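Local coordinates for protein alkaline phosphatase D (Bacillus subtilis, PDB 2YEQ) that hydrolyses phosphate esters as an alkaline phosphatase and phosphodiesterase, using an active site that holds iron and calcium, at residues A[460-474]-A[485-497]. Sequence-based numbering, arbitrary orientation.
With PE5 (3,6,9,12,15,18,21,24-octaoxahexacosan-1-ol), chain H; EDO (1,2-ethanediol), chain N; EDO (1,2-ethanediol), chain B.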
loop_
_atom_site.group_PDB
_atom_site.type_symbol
_atom_site.label_atom_id
_atom_site.label_comp_id
_atom_site.label_asym_id
_atom_site.label_seq_id
_atom_site.Cartn_x
_atom_site.Cartn_y
_atom_site.Cartn_z
ATOM N N PRO A 460 3.155 -10.734 -17.578
ATOM C CA PRO A 460 4.493 -10.820 -18.124
ATOM C C PRO A 460 5.200 -9.466 -18.341
ATOM O O PRO A 460 6.428 -9.440 -18.384
ATOM C CB PRO A 460 4.276 -11.510 -19.477
ATOM C CG PRO A 460 2.837 -11.297 -19.790
ATOM C CD PRO A 460 2.163 -11.343 -18.485
ATOM N N PHE A 461 4.453 -8.371 -18.514
ATOM C CA PHE A 461 5.066 -7.070 -18.850
ATOM C C PHE A 461 4.129 -5.920 -18.506
ATOM O O PHE A 461 2.928 -6.115 -18.379
ATOM C CB PHE A 461 5.497 -7.003 -20.336
ATOM C CG PHE A 461 4.354 -7.218 -21.323
ATOM C CD1 PHE A 461 3.479 -6.182 -21.641
ATOM C CD2 PHE A 461 4.144 -8.462 -21.905
ATOM C CE1 PHE A 461 2.409 -6.369 -22.537
ATOM C CE2 PHE A 461 3.078 -8.668 -22.802
ATOM C CZ PHE A 461 2.212 -7.612 -23.118
ATOM N N VAL A 462 4.719 -4.743 -18.319
ATOM C CA VAL A 462 3.993 -3.492 -18.077
ATOM C C VAL A 462 4.506 -2.356 -18.990
ATOM O O VAL A 462 3.928 -1.271 -18.997
ATOM C CB VAL A 462 4.063 -3.041 -16.570
ATOM C CG1 VAL A 462 3.363 -4.017 -15.674
ATOM C CG2 VAL A 462 5.507 -2.823 -16.099
ATOM N N THR A 463 5.553 -2.599 -19.771
ATOM C CA THR A 463 6.144 -1.573 -20.626
ATOM C C THR A 463 5.272 -1.290 -21.869
ATOM O O THR A 463 5.459 -0.276 -22.533
ATOM C CB THR A 463 7.584 -1.949 -21.077
ATOM O OG1 THR A 463 7.609 -3.291 -21.597
ATOM C CG2 THR A 463 8.564 -1.843 -19.924
ATOM N N GLU A 464 4.357 -2.214 -22.170
ATOM C CA GLU A 464 3.294 -2.025 -23.159
ATOM C C GLU A 464 1.975 -2.274 -22.452
ATOM O O GLU A 464 1.903 -3.098 -21.542
ATOM C CB GLU A 464 3.408 -3.024 -24.312
ATOM C CG GLU A 464 4.762 -3.120 -24.968
ATOM C CD GLU A 464 5.196 -1.821 -25.638
ATOM O OE1 GLU A 464 4.338 -1.002 -26.032
ATOM O OE2 GLU A 464 6.416 -1.620 -25.775
ATOM N N PRO A 465 0.929 -1.545 -22.827
ATOM C CA PRO A 465 -0.399 -1.848 -22.309
ATOM C C PRO A 465 -0.866 -3.238 -22.756
ATOM O O PRO A 465 -0.346 -3.775 -23.741
ATOM C CB PRO A 465 -1.291 -0.777 -22.946
ATOM C CG PRO A 465 -0.401 0.164 -23.603
ATOM C CD PRO A 465 0.887 -0.503 -23.857
ATOM N N GLY A 466 -1.788 -3.821 -22.006
ATOM C CA GLY A 466 -2.567 -4.977 -22.473
ATOM C C GLY A 466 -2.079 -6.384 -22.163
ATOM O O GLY A 466 -2.562 -7.342 -22.771
ATOM N N ALA A 467 -1.138 -6.537 -21.229
ATOM C CA ALA A 467 -0.760 -7.870 -20.750
ATOM C C ALA A 467 -1.924 -8.594 -20.087
ATOM O O ALA A 467 -2.742 -8.003 -19.399
ATOM C CB ALA A 467 0.445 -7.808 -19.765
ATOM N N ALA A 468 -1.971 -9.903 -20.297
ATOM C CA ALA A 468 -2.942 -10.775 -19.654
ATOM C C ALA A 468 -2.474 -11.022 -18.206
ATOM O O ALA A 468 -1.289 -10.948 -17.929
ATOM C CB ALA A 468 -3.034 -12.122 -20.433
ATOM N N ILE A 469 -3.404 -11.291 -17.298
ATOM C CA ILE A 469 -3.068 -11.617 -15.912
ATOM C C ILE A 469 -3.306 -13.119 -15.651
ATOM O O ILE A 469 -4.191 -13.718 -16.259
ATOM C CB ILE A 469 -3.868 -10.755 -14.931
ATOM C CG1 ILE A 469 -3.183 -10.729 -13.552
ATOM C CG2 ILE A 469 -5.318 -11.229 -14.822
ATOM C CD1 ILE A 469 -3.553 -9.508 -12.727
ATOM N N SER A 470 -2.484 -13.734 -14.803
ATOM C CA SER A 470 -2.677 -15.135 -14.381
ATOM C C SER A 470 -2.305 -15.266 -12.926
ATOM O O SER A 470 -1.545 -14.453 -12.391
ATOM C CB SER A 470 -1.766 -16.090 -15.145
ATOM O OG SER A 470 -1.586 -15.692 -16.475
ATOM N N THR A 471 -2.825 -16.301 -12.293
ATOM C CA THR A 471 -2.398 -16.666 -10.960
ATOM C C THR A 471 -1.096 -17.473 -11.107
ATOM O O THR A 471 -1.100 -18.602 -11.614
ATOM C CB THR A 471 -3.499 -17.408 -10.234
ATOM O OG1 THR A 471 -4.653 -16.548 -10.142
ATOM C CG2 THR A 471 -3.073 -17.839 -8.824
ATOM N N ARG A 472 0.029 -16.856 -10.743
ATOM C CA ARG A 472 1.333 -17.520 -10.792
ATOM C C ARG A 472 1.381 -18.666 -9.796
ATOM O O ARG A 472 1.976 -19.721 -10.040
ATOM C CB ARG A 472 2.489 -16.536 -10.462
ATOM C CG ARG A 472 3.869 -17.204 -10.325
ATOM C CD ARG A 472 4.289 -17.741 -11.634
ATOM N NE ARG A 472 5.554 -18.455 -11.660
ATOM C CZ ARG A 472 5.751 -19.698 -11.223
ATOM N NH1 ARG A 472 4.781 -20.393 -10.634
ATOM N NH2 ARG A 472 6.942 -20.247 -11.363
ATOM N N ALA A 473 0.781 -18.437 -8.650
ATOM C CA ALA A 473 0.838 -19.391 -7.603
ATOM C C ALA A 473 -0.168 -19.024 -6.573
ATOM O O ALA A 473 -0.544 -17.840 -6.420
ATOM C CB ALA A 473 2.252 -19.451 -6.996
ATOM N N SER A 474 -0.603 -20.052 -5.861
ATOM C CA SER A 474 -1.582 -19.916 -4.818
ATOM C C SER A 474 -1.122 -20.721 -3.605
ATOM O O SER A 474 -0.646 -21.874 -3.752
ATOM C CB SER A 474 -2.945 -20.401 -5.323
ATOM O OG SER A 474 -3.914 -20.370 -4.270
ATOM N N ARG A 485 0.967 -24.075 2.185
ATOM C CA ARG A 485 0.878 -25.149 1.190
ATOM C C ARG A 485 0.587 -24.572 -0.175
ATOM O O ARG A 485 -0.363 -23.825 -0.321
ATOM C CB ARG A 485 -0.266 -26.082 1.567
ATOM C CG ARG A 485 0.021 -26.976 2.744
ATOM C CD ARG A 485 -0.956 -28.161 2.763
ATOM N NE ARG A 485 -1.253 -28.643 4.115
ATOM C CZ ARG A 485 -1.887 -27.942 5.057
ATOM N NH1 ARG A 485 -2.304 -26.697 4.828
ATOM N NH2 ARG A 485 -2.095 -28.490 6.250
ATOM N N LYS A 486 1.400 -24.918 -1.158
ATOM C CA LYS A 486 1.241 -24.435 -2.514
ATOM C C LYS A 486 0.158 -25.262 -3.184
ATOM O O LYS A 486 0.341 -26.461 -3.349
ATOM C CB LYS A 486 2.549 -24.578 -3.290
ATOM C CG LYS A 486 2.572 -23.796 -4.586
ATOM C CD LYS A 486 3.794 -24.106 -5.420
ATOM C CE LYS A 486 4.795 -23.009 -5.317
ATOM N NZ LYS A 486 6.021 -23.314 -6.083
ATOM N N VAL A 487 -0.957 -24.629 -3.551
ATOM C CA VAL A 487 -2.105 -25.336 -4.131
ATOM C C VAL A 487 -2.237 -25.095 -5.621
ATOM O O VAL A 487 -3.094 -25.693 -6.290
ATOM C CB VAL A 487 -3.414 -25.031 -3.366
ATOM C CG1 VAL A 487 -3.304 -25.561 -1.911
ATOM C CG2 VAL A 487 -3.757 -23.522 -3.400
ATOM N N SER A 488 -1.388 -24.232 -6.164
ATOM C CA SER A 488 -1.414 -23.930 -7.577
ATOM C C SER A 488 -0.085 -23.326 -8.007
ATOM O O SER A 488 0.536 -22.591 -7.248
ATOM C CB SER A 488 -2.558 -22.946 -7.874
ATOM O OG SER A 488 -2.692 -22.790 -9.266
ATOM N N SER A 489 0.319 -23.584 -9.242
ATOM C CA SER A 489 1.517 -22.991 -9.805
ATOM C C SER A 489 1.469 -23.077 -11.313
ATOM O O SER A 489 1.239 -24.165 -11.853
ATOM C CB SER A 489 2.747 -23.714 -9.271
ATOM O OG SER A 489 3.929 -23.304 -9.931
ATOM N N THR A 490 1.654 -21.939 -11.992
ATOM C CA THR A 490 1.510 -21.847 -13.452
ATOM C C THR A 490 2.607 -20.976 -14.029
ATOM O O THR A 490 2.920 -19.912 -13.494
ATOM C CB THR A 490 0.156 -21.242 -13.846
ATOM O OG1 THR A 490 -0.884 -21.990 -13.211
ATOM C CG2 THR A 490 -0.041 -21.238 -15.346
ATOM N N THR A 491 3.174 -21.414 -15.137
ATOM C CA THR A 491 4.190 -20.650 -15.813
ATOM C C THR A 491 3.503 -19.517 -16.586
ATOM O O THR A 491 2.389 -19.684 -17.079
ATOM C CB THR A 491 5.023 -21.546 -16.724
ATOM O OG1 THR A 491 4.178 -22.130 -17.696
ATOM C CG2 THR A 491 5.646 -22.668 -15.937
ATOM N N ILE A 492 4.156 -18.357 -16.656
ATOM C CA ILE A 492 3.559 -17.168 -17.240
ATOM C C ILE A 492 4.000 -17.059 -18.686
ATOM O O ILE A 492 5.171 -16.946 -18.991
ATOM C CB ILE A 492 3.933 -15.870 -16.441
ATOM C CG1 ILE A 492 3.490 -16.013 -14.986
ATOM C CG2 ILE A 492 3.296 -14.615 -17.070
ATOM C CD1 ILE A 492 1.992 -16.243 -14.764
ATOM N N GLN A 493 3.034 -17.086 -19.579
ATOM C CA GLN A 493 3.296 -16.954 -20.994
ATOM C C GLN A 493 3.776 -15.561 -21.363
ATOM O O GLN A 493 3.139 -14.549 -21.018
ATOM C CB GLN A 493 2.018 -17.254 -21.785
ATOM C CG GLN A 493 2.189 -18.385 -22.734
ATOM C CD GLN A 493 0.887 -18.792 -23.376
ATOM O OE1 GLN A 493 -0.001 -19.349 -22.721
ATOM N NE2 GLN A 493 0.752 -18.494 -24.659
ATOM N N GLY A 494 4.877 -15.524 -22.092
ATOM C CA GLY A 494 5.412 -14.281 -22.619
ATOM C C GLY A 494 6.341 -13.557 -21.655
ATOM O O GLY A 494 6.848 -12.492 -21.992
ATOM N N GLY A 495 6.554 -14.117 -20.461
ATOM C CA GLY A 495 7.421 -13.492 -19.466
ATOM C C GLY A 495 8.862 -13.971 -19.565
ATOM O O GLY A 495 9.107 -15.147 -19.843
ATOM N N VAL A 496 9.816 -13.075 -19.317
ATOM C CA VAL A 496 11.215 -13.477 -19.178
ATOM C C VAL A 496 11.316 -14.513 -18.062
ATOM O O VAL A 496 10.654 -14.403 -17.045
ATOM C CB VAL A 496 12.136 -12.268 -18.879
ATOM C CG1 VAL A 496 13.574 -12.730 -18.607
ATOM C CG2 VAL A 496 12.092 -11.270 -20.037
ATOM N N LYS A 497 12.119 -15.550 -18.270
ATOM C CA LYS A 497 12.154 -16.671 -17.332
ATOM C C LYS A 497 13.096 -16.391 -16.167
ATOM O O LYS A 497 12.743 -16.580 -15.014
ATOM C CB LYS A 497 12.598 -17.956 -18.045
ATOM C CG LYS A 497 11.820 -18.277 -19.314
ATOM C CD LYS A 497 10.439 -18.795 -19.013
ATOM C CE LYS A 497 10.440 -20.310 -18.773
ATOM N NZ LYS A 497 10.439 -21.109 -20.039
HETATM C C48 PE5 H . -9.510 -18.158 -5.808
HETATM C C50 PE5 H . -10.680 -19.079 -5.497
HETATM O O1 PE5 H . -10.528 -19.611 -4.175
HETATM C C1 PE5 H . -11.725 -19.694 -3.397
HETATM C C2 PE5 H . -11.416 -19.918 -1.915
HETATM O O2 PE5 H . -11.419 -21.311 -1.607
HETATM C C3 PE5 H . -10.701 -21.726 -0.437
HETATM C C4 PE5 H . -10.580 -23.250 -0.462
HETATM O O3 PE5 H . -9.234 -23.682 -0.723
HETATM C C5 PE5 H . -9.119 -24.332 -1.988
HETATM C C6 PE5 H . -7.723 -24.816 -2.315
HETATM O O4 PE5 H . -7.586 -24.911 -3.737
HETATM C C7 PE5 H . -6.957 -23.773 -4.312
HETATM C C8 PE5 H . -7.103 -23.688 -5.813
HETATM O O5 PE5 H . -7.116 -22.307 -6.202
HETATM C C9 PE5 H . -5.834 -21.899 -6.671
HETATM C C1 EDO N . 7.699 -17.381 -17.458
HETATM O O1 EDO N . 7.636 -17.771 -18.844
HETATM C C2 EDO N . 7.648 -18.543 -16.470
HETATM O O2 EDO N . 6.684 -18.281 -15.445
HETATM C C1 EDO B . 6.750 -25.399 -7.822
HETATM O O1 EDO B . 6.689 -25.205 -9.234
HETATM C C2 EDO B . 7.417 -26.712 -7.447
HETATM O O2 EDO B . 7.091 -27.020 -6.084
HETATM O O HOH W 1 8.990 -10.380 -18.229
HETATM O O HOH W 2 0.079 -17.883 -18.489
#
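Ile492 packs against Pro460, Ser470 and Arg472, forming the tight part of this contact. Its CG2 meets Pro460 CD at 3.7 Å, the side chains crossing at about a right angle, while its CD1 touches Ser470 CB. In the type II turn Ile492-Gly495, the Gly494 backbone lies against Pro460 CB. Further on, strands 470-474 and 485-489 pair antiparallel at the sheet margin. Val487 and Ser488 both face Ser474, a classic beta bulge: Ser474 O takes Val487 N at 2.8 Å and Ser488 N only weakly, while Ser474 N donates to Ser488 O at 3.1 Å. Thr490 N donates to Arg472 O.

Arg472, its CG anti to the backbone N (chi1 173°), passes CD by Ile492 CG1 and brings NH1 to Ser489 OG at 3.1 Å, nearly in the guanidinium plane but bent (142° at the hydrogen). Its NE is salt-bridged to Asp418. Cutting Arg472 back to an alanine is likely to leave Asp418 and Ser489 OG without this partner and uncover one flank of Ile492.

More loosely, Ser489 and Thr490 are exposed, and one water links Pro460 O to Val496 N. Apolar packing of Ile492 and Pro460 thus sets the turn, whereas backbone bonds and one buttressed arginine hold the hairpin's outer strand.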